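Local coordinates for non-toxic crystal protein (Bacillus thuringiensis, PDB 2D42) that is of unknown function and non-toxic, but closely resembles the beta-pore-forming toxins in structure and belongs to the epsilon toxin/MTX2 family of the aerolysin clan, at residues A[75-80]-A[154-159]; A[105-110]-A[161-166]; A[179-184]-A[193-198]. All coordinates share one frame; numbering follows the deposited sequence.

Contact 1 of 3, residues A[75-80]-A[154-159]; sequences FSFSNA and GVYTLE
Phe75 and Phe77 of strand 75-80 pack on Gly154 and Tyr156 of strand 154-159, the two strand axes running in roughly the same direction, 8.9 Å apart and inclined at -26°, so side chains and not backbones make the contact. Phe77 and Tyr156 form its middle. Their rings lie nearly parallel, with planes at 7°, but are slid past each other in opposite directions until the centroids are 4.8 Å apart and little of either ring lies above the other. CH-pi contacts take over from a full stack: Tyr156 CB sits over the centre of the Phe77 ring, 3.7 Å from its centroid, while Phe77 CB lies over one face of the Tyr156 ring, displaced toward the rim and 3.5 Å from Tyr156 CD2. Tyr156 CG is anti to the backbone N (chi1 -166°), which places it 3.7 Å from Phe77 CG. The spacing and shallow inclination are consistent with two layers of a beta sandwich, here in an elongated, strand-rich protein related to the aerolysin-type toxins. One layer holds strand 75-80 hydrogen-bonded to strand 129-146, the other strand 154-159 between strands 54-65 and 219-244. At the end of the contact Phe75 lays one ring face over Gly154, whose CA is 4.0 Å from the ring centroid; having no side chain, the glycine lets the ring reach the backbone itself, with Phe75 CZ 3.5 Å from Gly154 N. The Phe77 ring meets the same residue differently, turning its edge to the carbonyl, with Phe77 CZ 3.6 Å from Gly154 O. The hydroxyl of Tyr156 is hydrogen-bonded to Asp140, the residue whose backbone pairs with Phe77, and Ile238 of strand 219-244 touches the side chains of Phe77 and Tyr156.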
loop_
_atom_site.group_PDB
_atom_site.type_symbol
_atom_site.label_atom_id
_atom_site.label_comp_id
_atom_site.label_asym_id
_atom_site.label_seq_id
_atom_site.Cartn_x
_atom_site.Cartn_y
_atom_site.Cartn_z
ATOM N N PHE A 75 -32.575 -5.153 17.908
ATOM C CA PHE A 75 -31.725 -5.965 17.051
ATOM C C PHE A 75 -30.289 -5.544 17.344
ATOM O O PHE A 75 -29.928 -4.384 17.158
ATOM C CB PHE A 75 -32.013 -5.702 15.568
ATOM C CG PHE A 75 -33.340 -6.225 15.099
ATOM C CD1 PHE A 75 -33.554 -7.591 14.962
ATOM C CD2 PHE A 75 -34.372 -5.350 14.778
ATOM C CE1 PHE A 75 -34.778 -8.080 14.510
ATOM C CE2 PHE A 75 -35.606 -5.832 14.323
ATOM C CZ PHE A 75 -35.804 -7.198 14.190
ATOM N N SER A 76 -29.479 -6.478 17.823
ATOM C CA SER A 76 -28.081 -6.181 18.091
ATOM C C SER A 76 -27.233 -6.988 17.101
ATOM O O SER A 76 -27.169 -8.218 17.176
ATOM C CB SER A 76 -27.710 -6.557 19.524
ATOM O OG SER A 76 -26.310 -6.471 19.682
ATOM N N PHE A 77 -26.575 -6.279 16.188
ATOM C CA PHE A 77 -25.754 -6.904 15.164
ATOM C C PHE A 77 -24.255 -6.722 15.372
ATOM O O PHE A 77 -23.795 -5.680 15.828
ATOM C CB PHE A 77 -26.114 -6.335 13.789
ATOM C CG PHE A 77 -27.486 -6.714 13.303
ATOM C CD1 PHE A 77 -27.763 -8.021 12.906
ATOM C CD2 PHE A 77 -28.489 -5.755 13.202
ATOM C CE1 PHE A 77 -29.023 -8.364 12.407
ATOM C CE2 PHE A 77 -29.748 -6.086 12.709
ATOM C CZ PHE A 77 -30.014 -7.392 12.310
ATOM N N SER A 78 -23.508 -7.753 15.001
ATOM C CA SER A 78 -22.057 -7.759 15.085
ATOM C C SER A 78 -21.566 -8.637 13.950
ATOM O O SER A 78 -21.768 -9.847 13.965
ATOM C CB SER A 78 -21.585 -8.345 16.415
ATOM O OG SER A 78 -20.191 -8.595 16.370
ATOM N N ASN A 79 -20.920 -8.036 12.965
ATOM C CA ASN A 79 -20.435 -8.814 11.847
ATOM C C ASN A 79 -19.037 -8.351 11.438
ATOM O O ASN A 79 -18.804 -7.170 11.182
ATOM C CB ASN A 79 -21.450 -8.706 10.702
ATOM C CG ASN A 79 -22.862 -9.158 11.128
ATOM O OD1 ASN A 79 -23.174 -10.352 11.159
ATOM N ND2 ASN A 79 -23.706 -8.197 11.482
ATOM N N ALA A 80 -18.099 -9.291 11.412
ATOM C CA ALA A 80 -16.721 -8.991 11.046
ATOM C C ALA A 80 -16.535 -9.252 9.560
ATOM O O ALA A 80 -16.391 -10.395 9.142
ATOM C CB ALA A 80 -15.758 -9.857 11.864
ATOM N N GLY A 154 -35.488 -7.125 10.742
ATOM C CA GLY A 154 -34.355 -6.226 10.683
ATOM C C GLY A 154 -33.266 -6.759 9.765
ATOM O O GLY A 154 -32.759 -7.858 9.971
ATOM N N VAL A 155 -32.904 -5.966 8.761
ATOM C CA VAL A 155 -31.874 -6.334 7.790
ATOM C C VAL A 155 -30.674 -5.413 7.986
ATOM O O VAL A 155 -30.813 -4.189 7.952
ATOM C CB VAL A 155 -32.403 -6.183 6.332
ATOM C CG1 VAL A 155 -31.281 -6.416 5.338
ATOM C CG2 VAL A 155 -33.537 -7.184 6.084
ATOM N N TYR A 156 -29.514 -6.020 8.214
ATOM C CA TYR A 156 -28.246 -5.313 8.434
ATOM C C TYR A 156 -27.503 -5.268 7.105
ATOM O O TYR A 156 -27.140 -6.311 6.550
ATOM C CB TYR A 156 -27.423 -6.069 9.491
ATOM C CG TYR A 156 -26.247 -5.308 10.069
ATOM C CD1 TYR A 156 -26.306 -3.927 10.276
ATOM C CD2 TYR A 156 -25.096 -5.983 10.472
ATOM C CE1 TYR A 156 -25.237 -3.238 10.876
ATOM C CE2 TYR A 156 -24.029 -5.311 11.073
ATOM C CZ TYR A 156 -24.105 -3.944 11.277
ATOM O OH TYR A 156 -23.071 -3.295 11.927
ATOM N N THR A 157 -27.304 -4.059 6.588
ATOM C CA THR A 157 -26.643 -3.851 5.306
ATOM C C THR A 157 -25.329 -3.094 5.390
ATOM O O THR A 157 -25.199 -2.122 6.141
ATOM C CB THR A 157 -27.570 -3.072 4.348
ATOM O OG1 THR A 157 -28.745 -3.845 4.108
ATOM C CG2 THR A 157 -26.873 -2.780 3.024
ATOM N N LEU A 158 -24.355 -3.551 4.611
ATOM C CA LEU A 158 -23.060 -2.898 4.552
ATOM C C LEU A 158 -22.888 -2.262 3.186
ATOM O O LEU A 158 -23.110 -2.903 2.153
ATOM C CB LEU A 158 -21.916 -3.890 4.767
ATOM C CG LEU A 158 -20.514 -3.330 4.466
ATOM C CD1 LEU A 158 -20.162 -2.249 5.480
ATOM C CD2 LEU A 158 -19.477 -4.441 4.504
ATOM N N GLU A 159 -22.503 -0.994 3.180
ATOM C CA GLU A 159 -22.248 -0.300 1.935
ATOM C C GLU A 159 -20.749 -0.482 1.701
ATOM O O GLU A 159 -19.927 0.051 2.450
ATOM C CB GLU A 159 -22.595 1.173 2.073
ATOM C CG GLU A 159 -22.473 1.954 0.801
ATOM C CD GLU A 159 -23.093 3.325 0.941
ATOM O OE1 GLU A 159 -22.396 4.251 1.409
ATOM O OE2 GLU A 159 -24.290 3.464 0.605
#

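Contact 2 of 3, residues A[105-110]-A[161-166]; sequences ANLFFE and GAFEKM
Leu107 and Phe109 of strand 105-109 pack on Gly161, Ala162 and Phe163 of strand 161-166, two strands whose axes pass 8.8 Å apart at 115°, so each touches the other over a short length. The CH-pi part belongs to Leu107 and Phe163. Their side chains cross at about a right angle, and the Leu107 CD1 methyl rests over one face of the Phe163 ring, shifted toward the rim, 4.0 Å from the centroid. The approach is nearest at the root of the ring, where Leu107 CD1 is 3.8 Å from Phe163 CG. A chi1 of 58° sets Phe163 CG between the backbone N and the carbonyl carbon, the crowded position, and a chi2 of 89° turns the ring plane whose face takes the methyl. Apolar contact between aromatic groups is looser: Phe109 CZ comes within 4.2 Å of Phe163 CD2, which lies near the plane of the Phe109 ring, at its edge. Phe109 also touches backbone. Its CE1 is 4.0 Å from Gly161 CA, a glycine leaving the main chain bare to the ring, and the same CE1 is 3.9 Å from Ala162 O, again at the ring edge. The joint between the strands is thus hydrocarbon on backbone and on ring, with the polar bonds made to other partners: Lys165 NZ is hydrogen-bonded to the carbonyl oxygens of Asp46 and Ile48. Strand 101-109 is the middle strand of a small three-stranded sheet, paired with strands 48-49 and 114-122, and the contact lays that sheet across the long strand 150-185 of the main sheet. Ile118 of strand 114-122 packs on both Leu107 and Phe163, Val49 of strand 48-49 meets both Phe109 and Phe163, and Ile232 and Leu234 of strand 219-244 cover Phe109.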
loop_
_atom_site.group_PDB
_atom_site.type_symbol
_atom_site.label_atom_id
_atom_site.label_comp_id
_atom_site.label_asym_id
_atom_site.label_seq_id
_atom_site.Cartn_x
_atom_site.Cartn_y
_atom_site.Cartn_z
ATOM N N ALA A 105 -4.581 5.724 3.077
ATOM C CA ALA A 105 -5.102 6.774 2.214
ATOM C C ALA A 105 -6.551 7.064 2.588
ATOM O O ALA A 105 -7.346 6.144 2.789
ATOM C CB ALA A 105 -5.008 6.351 0.762
ATOM N N ASN A 106 -6.874 8.348 2.713
ATOM C CA ASN A 106 -8.223 8.768 3.052
ATOM C C ASN A 106 -8.958 9.032 1.746
ATOM O O ASN A 106 -8.913 10.132 1.204
ATOM C CB ASN A 106 -8.187 10.042 3.904
ATOM C CG ASN A 106 -7.630 9.790 5.291
ATOM O OD1 ASN A 106 -8.146 8.958 6.032
ATOM N ND2 ASN A 106 -6.565 10.509 5.647
ATOM N N LEU A 107 -9.612 8.007 1.228
ATOM C CA LEU A 107 -10.331 8.147 -0.024
ATOM C C LEU A 107 -11.736 8.701 0.185
ATOM O O LEU A 107 -12.327 8.538 1.245
ATOM C CB LEU A 107 -10.401 6.790 -0.727
ATOM C CG LEU A 107 -9.060 6.131 -1.077
ATOM C CD1 LEU A 107 -9.312 4.788 -1.751
ATOM C CD2 LEU A 107 -8.258 7.042 -1.993
ATOM N N PHE A 108 -12.261 9.371 -0.831
ATOM C CA PHE A 108 -13.609 9.918 -0.757
ATOM C C PHE A 108 -14.441 9.195 -1.808
ATOM O O PHE A 108 -14.106 9.197 -2.988
ATOM C CB PHE A 108 -13.621 11.418 -1.037
ATOM C CG PHE A 108 -14.987 12.041 -0.911
ATOM C CD1 PHE A 108 -15.637 12.074 0.319
ATOM C CD2 PHE A 108 -15.631 12.578 -2.028
ATOM C CE1 PHE A 108 -16.912 12.632 0.442
ATOM C CE2 PHE A 108 -16.906 13.141 -1.921
ATOM C CZ PHE A 108 -17.549 13.168 -0.683
ATOM N N PHE A 109 -15.526 8.582 -1.371
ATOM C CA PHE A 109 -16.366 7.839 -2.286
ATOM C C PHE A 109 -17.521 8.729 -2.719
ATOM O O PHE A 109 -18.593 8.767 -2.113
ATOM C CB PHE A 109 -16.790 6.542 -1.590
ATOM C CG PHE A 109 -15.630 5.605 -1.340
ATOM C CD1 PHE A 109 -15.360 4.556 -2.216
ATOM C CD2 PHE A 109 -14.752 5.828 -0.271
ATOM C CE1 PHE A 109 -14.240 3.743 -2.045
ATOM C CE2 PHE A 109 -13.621 5.020 -0.088
ATOM C CZ PHE A 109 -13.364 3.977 -0.976
ATOM N N GLU A 110 -17.243 9.465 -3.785
ATOM C CA GLU A 110 -18.160 10.432 -4.364
ATOM C C GLU A 110 -19.603 9.985 -4.568
ATOM O O GLU A 110 -20.520 10.783 -4.374
ATOM C CB GLU A 110 -17.577 10.921 -5.681
ATOM C CG GLU A 110 -18.310 12.069 -6.332
ATOM C CD GLU A 110 -17.492 12.659 -7.460
ATOM O OE1 GLU A 110 -16.803 13.677 -7.229
ATOM O OE2 GLU A 110 -17.520 12.090 -8.571
ATOM N N GLY A 161 -17.449 -0.019 -0.681
ATOM C CA GLY A 161 -16.862 0.736 -1.772
ATOM C C GLY A 161 -15.781 -0.073 -2.464
ATOM O O GLY A 161 -15.278 -1.057 -1.918
ATOM N N ALA A 162 -15.424 0.336 -3.674
ATOM C CA ALA A 162 -14.389 -0.348 -4.434
ATOM C C ALA A 162 -13.595 0.733 -5.136
ATOM O O ALA A 162 -14.127 1.807 -5.418
ATOM C CB ALA A 162 -15.016 -1.306 -5.455
ATOM N N PHE A 163 -12.327 0.463 -5.426
ATOM C CA PHE A 163 -11.505 1.472 -6.082
ATOM C C PHE A 163 -10.332 0.847 -6.821
ATOM O O PHE A 163 -9.976 -0.301 -6.598
ATOM C CB PHE A 163 -10.968 2.449 -5.029
ATOM C CG PHE A 163 -10.160 1.771 -3.963
ATOM C CD1 PHE A 163 -8.790 1.588 -4.119
ATOM C CD2 PHE A 163 -10.788 1.216 -2.850
ATOM C CE1 PHE A 163 -8.060 0.851 -3.185
ATOM C CE2 PHE A 163 -10.068 0.478 -1.914
ATOM C CZ PHE A 163 -8.699 0.296 -2.086
ATOM N N GLU A 164 -9.745 1.637 -7.710
ATOM C CA GLU A 164 -8.582 1.238 -8.472
ATOM C C GLU A 164 -7.877 2.562 -8.709
ATOM O O GLU A 164 -8.397 3.437 -9.407
ATOM C CB GLU A 164 -8.989 0.595 -9.797
ATOM C CG GLU A 164 -7.949 -0.365 -10.326
ATOM C CD GLU A 164 -8.308 -0.925 -11.686
ATOM O OE1 GLU A 164 -9.464 -1.387 -11.859
ATOM O OE2 GLU A 164 -7.428 -0.912 -12.577
ATOM N N LYS A 165 -6.704 2.723 -8.109
ATOM C CA LYS A 165 -5.974 3.978 -8.244
ATOM C C LYS A 165 -4.489 3.838 -8.527
ATOM O O LYS A 165 -3.850 2.842 -8.176
ATOM C CB LYS A 165 -6.124 4.809 -6.971
ATOM C CG LYS A 165 -7.521 5.296 -6.678
ATOM C CD LYS A 165 -7.940 6.376 -7.662
ATOM C CE LYS A 165 -9.329 6.875 -7.317
ATOM N NZ LYS A 165 -9.640 8.105 -8.087
ATOM N N MET A 166 -3.949 4.872 -9.152
ATOM C CA MET A 166 -2.531 4.929 -9.456
ATOM C C MET A 166 -1.884 5.451 -8.173
ATOM O O MET A 166 -2.494 6.212 -7.417
ATOM C CB MET A 166 -2.298 5.896 -10.625
ATOM C CG MET A 166 -0.838 6.251 -10.902
ATOM S SD MET A 166 -0.346 7.757 -10.016
ATOM C CE MET A 166 -1.097 9.024 -11.077
#

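Contact 3 of 3, residues A[179-184]-A[193-198]; sequences IRYYRT and IVQRVN
Tyr181 and Ile193 face each other as an antiparallel hydrogen-bonded pair, and Ile179 and Gln195 form a second one. In the latter, Ile179 N to Gln195 O and Gln195 N to Ile179 O are both 2.9 Å. Tyr181 N reaches Ile193 O at 2.9 Å, while the return bond from Ile193 N to Tyr181 O is short, 2.6 Å. On the sheet face of these four residues the Tyr181 OH donates to Gln195 OE1 at 2.9 Å. The acceptor lies in the ring plane at its edge, and the hydroxyl meets it nearly along the C=O axis; an extended Gln195 chain, with CG anti to the backbone N (chi1 166°), carries the amide there. Ile179 CD1 reaches Val197 CG1 at 4.1 Å. Arg180 and Val194, the non-hydrogen-bonded pair between, lie side by side on the other face, with Arg180 NH1 a tight 3.1 Å from Val194 CG2. Farther out, helix 5-19 covers the sheet face that carries Tyr181 and Gln195, with Tyr16 at both of them and Leu9 at Ile179 and Val197, and a salt bridge to Glu192 holds the guanidinium. The hairpin is therefore fastened twice, by its backbone and by a phenol-to-amide bond that gives a polar group beneath the helix a partner.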
loop_
_atom_site.group_PDB
_atom_site.type_symbol
_atom_site.label_atom_id
_atom_site.label_comp_id
_atom_site.label_asym_id
_atom_site.label_seq_id
_atom_site.Cartn_x
_atom_site.Cartn_y
_atom_site.Cartn_z
ATOM N N ILE A 179 33.909 -0.033 -4.254
ATOM C CA ILE A 179 34.356 -0.462 -5.566
ATOM C C ILE A 179 35.844 -0.797 -5.542
ATOM O O ILE A 179 36.663 -0.015 -5.055
ATOM C CB ILE A 179 34.117 0.626 -6.623
ATOM C CG1 ILE A 179 32.628 0.995 -6.665
ATOM C CG2 ILE A 179 34.577 0.126 -7.982
ATOM C CD1 ILE A 179 32.302 2.155 -7.598
ATOM N N ARG A 180 36.180 -1.969 -6.072
ATOM C CA ARG A 180 37.560 -2.424 -6.123
ATOM C C ARG A 180 38.125 -2.340 -7.533
ATOM O O ARG A 180 37.553 -2.884 -8.474
ATOM C CB ARG A 180 37.649 -3.866 -5.629
ATOM C CG ARG A 180 37.236 -4.028 -4.193
ATOM C CD ARG A 180 37.447 -5.448 -3.705
ATOM N NE ARG A 180 37.649 -5.442 -2.266
ATOM C CZ ARG A 180 38.706 -4.899 -1.672
ATOM N NH1 ARG A 180 39.657 -4.332 -2.400
ATOM N NH2 ARG A 180 38.799 -4.900 -0.351
ATOM N N TYR A 181 39.254 -1.656 -7.666
ATOM C CA TYR A 181 39.931 -1.496 -8.951
ATOM C C TYR A 181 41.384 -1.906 -8.780
ATOM O O TYR A 181 41.898 -1.968 -7.661
ATOM C CB TYR A 181 39.971 -0.033 -9.375
ATOM C CG TYR A 181 38.671 0.710 -9.386
ATOM C CD1 TYR A 181 37.793 0.606 -10.465
ATOM C CD2 TYR A 181 38.357 1.603 -8.359
ATOM C CE1 TYR A 181 36.640 1.383 -10.528
ATOM C CE2 TYR A 181 37.205 2.384 -8.411
ATOM C CZ TYR A 181 36.354 2.270 -9.501
ATOM O OH TYR A 181 35.226 3.055 -9.570
ATOM N N TYR A 182 42.060 -2.167 -9.890
ATOM C CA TYR A 182 43.471 -2.484 -9.806
ATOM C C TYR A 182 44.219 -2.109 -11.064
ATOM O O TYR A 182 43.644 -2.022 -12.160
ATOM C CB TYR A 182 43.706 -3.962 -9.487
ATOM C CG TYR A 182 43.190 -4.931 -10.512
ATOM C CD1 TYR A 182 41.879 -5.394 -10.455
ATOM C CD2 TYR A 182 44.020 -5.416 -11.523
ATOM C CE1 TYR A 182 41.406 -6.321 -11.373
ATOM C CE2 TYR A 182 43.555 -6.348 -12.454
ATOM C CZ TYR A 182 42.245 -6.795 -12.368
ATOM O OH TYR A 182 41.771 -7.722 -13.265
ATOM N N ARG A 183 45.507 -1.842 -10.876
ATOM C CA ARG A 183 46.411 -1.506 -11.958
ATOM C C ARG A 183 47.380 -2.666 -12.058
ATOM O O ARG A 183 48.071 -2.991 -11.091
ATOM C CB ARG A 183 47.212 -0.248 -11.650
ATOM C CG ARG A 183 46.549 1.059 -11.995
ATOM C CD ARG A 183 47.531 2.179 -11.699
ATOM N NE ARG A 183 48.737 2.087 -12.523
ATOM C CZ ARG A 183 49.965 2.340 -12.082
ATOM N NH1 ARG A 183 50.157 2.694 -10.818
ATOM N NH2 ARG A 183 51.002 2.257 -12.904
ATOM N N THR A 184 47.410 -3.296 -13.222
ATOM C CA THR A 184 48.303 -4.409 -13.470
ATOM C C THR A 184 49.715 -3.847 -13.601
ATOM O O THR A 184 49.921 -2.839 -14.277
ATOM C CB THR A 184 47.909 -5.118 -14.769
ATOM O OG1 THR A 184 46.608 -5.698 -14.604
ATOM C CG2 THR A 184 48.912 -6.205 -15.121
ATOM N N ILE A 193 43.110 -0.382 -5.934
ATOM C CA ILE A 193 42.558 0.895 -5.500
ATOM C C ILE A 193 41.143 0.650 -4.975
ATOM O O ILE A 193 40.233 0.326 -5.748
ATOM C CB ILE A 193 42.452 1.917 -6.657
ATOM C CG1 ILE A 193 43.822 2.165 -7.293
ATOM C CG2 ILE A 193 41.888 3.232 -6.126
ATOM C CD1 ILE A 193 44.261 1.093 -8.278
ATOM N N VAL A 194 40.956 0.793 -3.667
ATOM C CA VAL A 194 39.636 0.591 -3.081
ATOM C C VAL A 194 38.995 1.951 -2.867
ATOM O O VAL A 194 39.558 2.818 -2.197
ATOM C CB VAL A 194 39.710 -0.138 -1.735
ATOM C CG1 VAL A 194 38.309 -0.446 -1.239
ATOM C CG2 VAL A 194 40.497 -1.417 -1.886
ATOM N N GLN A 195 37.814 2.132 -3.444
ATOM C CA GLN A 195 37.099 3.392 -3.339
ATOM C C GLN A 195 35.739 3.223 -2.657
ATOM O O GLN A 195 35.012 2.271 -2.942
ATOM C CB GLN A 195 36.919 3.975 -4.754
ATOM C CG GLN A 195 35.917 5.123 -4.878
ATOM C CD GLN A 195 35.596 5.495 -6.333
ATOM O OE1 GLN A 195 35.307 4.632 -7.169
ATOM N NE2 GLN A 195 35.629 6.789 -6.629
ATOM N N ARG A 196 35.413 4.124 -1.730
ATOM C CA ARG A 196 34.097 4.089 -1.079
ATOM C C ARG A 196 33.343 5.248 -1.717
ATOM O O ARG A 196 33.783 6.392 -1.627
ATOM C CB ARG A 196 34.172 4.332 0.431
ATOM C CG ARG A 196 32.790 4.513 1.071
ATOM C CD ARG A 196 32.859 4.972 2.530
ATOM N NE ARG A 196 33.365 3.925 3.403
ATOM C CZ ARG A 196 34.500 4.001 4.089
ATOM N NH1 ARG A 196 35.257 5.088 4.012
ATOM N NH2 ARG A 196 34.887 2.979 4.839
ATOM N N VAL A 197 32.224 4.951 -2.370
ATOM C CA VAL A 197 31.445 5.987 -3.036
ATOM C C VAL A 197 30.082 6.198 -2.407
ATOM O O VAL A 197 29.478 5.265 -1.873
ATOM C CB VAL A 197 31.214 5.653 -4.523
ATOM C CG1 VAL A 197 32.550 5.510 -5.236
ATOM C CG2 VAL A 197 30.396 4.366 -4.650
ATOM N N ASN A 198 29.602 7.433 -2.479
ATOM C CA ASN A 198 28.298 7.768 -1.945
ATOM C C ASN A 198 27.320 7.376 -3.055
ATOM O O ASN A 198 27.551 7.687 -4.229
ATOM C CB ASN A 198 28.217 9.268 -1.676
ATOM C CG ASN A 198 27.007 9.651 -0.848
ATOM O OD1 ASN A 198 25.909 9.123 -1.040
ATOM N ND2 ASN A 198 27.202 10.588 0.069
#

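In the fold
All three contacts use strand 150-185, which runs through much of this elongated molecule: contact 1 takes residues 154-159, contact 2 residues 161-166 and contact 3 residues 179-184. The centres of contacts 1 and 2 are about 23 Å apart, those of 2 and 3 about 50 Å, and those of 1 and 3 about 67 Å, on opposite sides of the chain's centre. The segments of contacts 1 and 2 alternate in sequence, while contact 3 follows as a local hairpin with strand 189-198. One strand thus takes part in sandwich-like packing, in the crossing of a small second sheet and in hairpin pairing, tying distant regions of a toxin-like fold together.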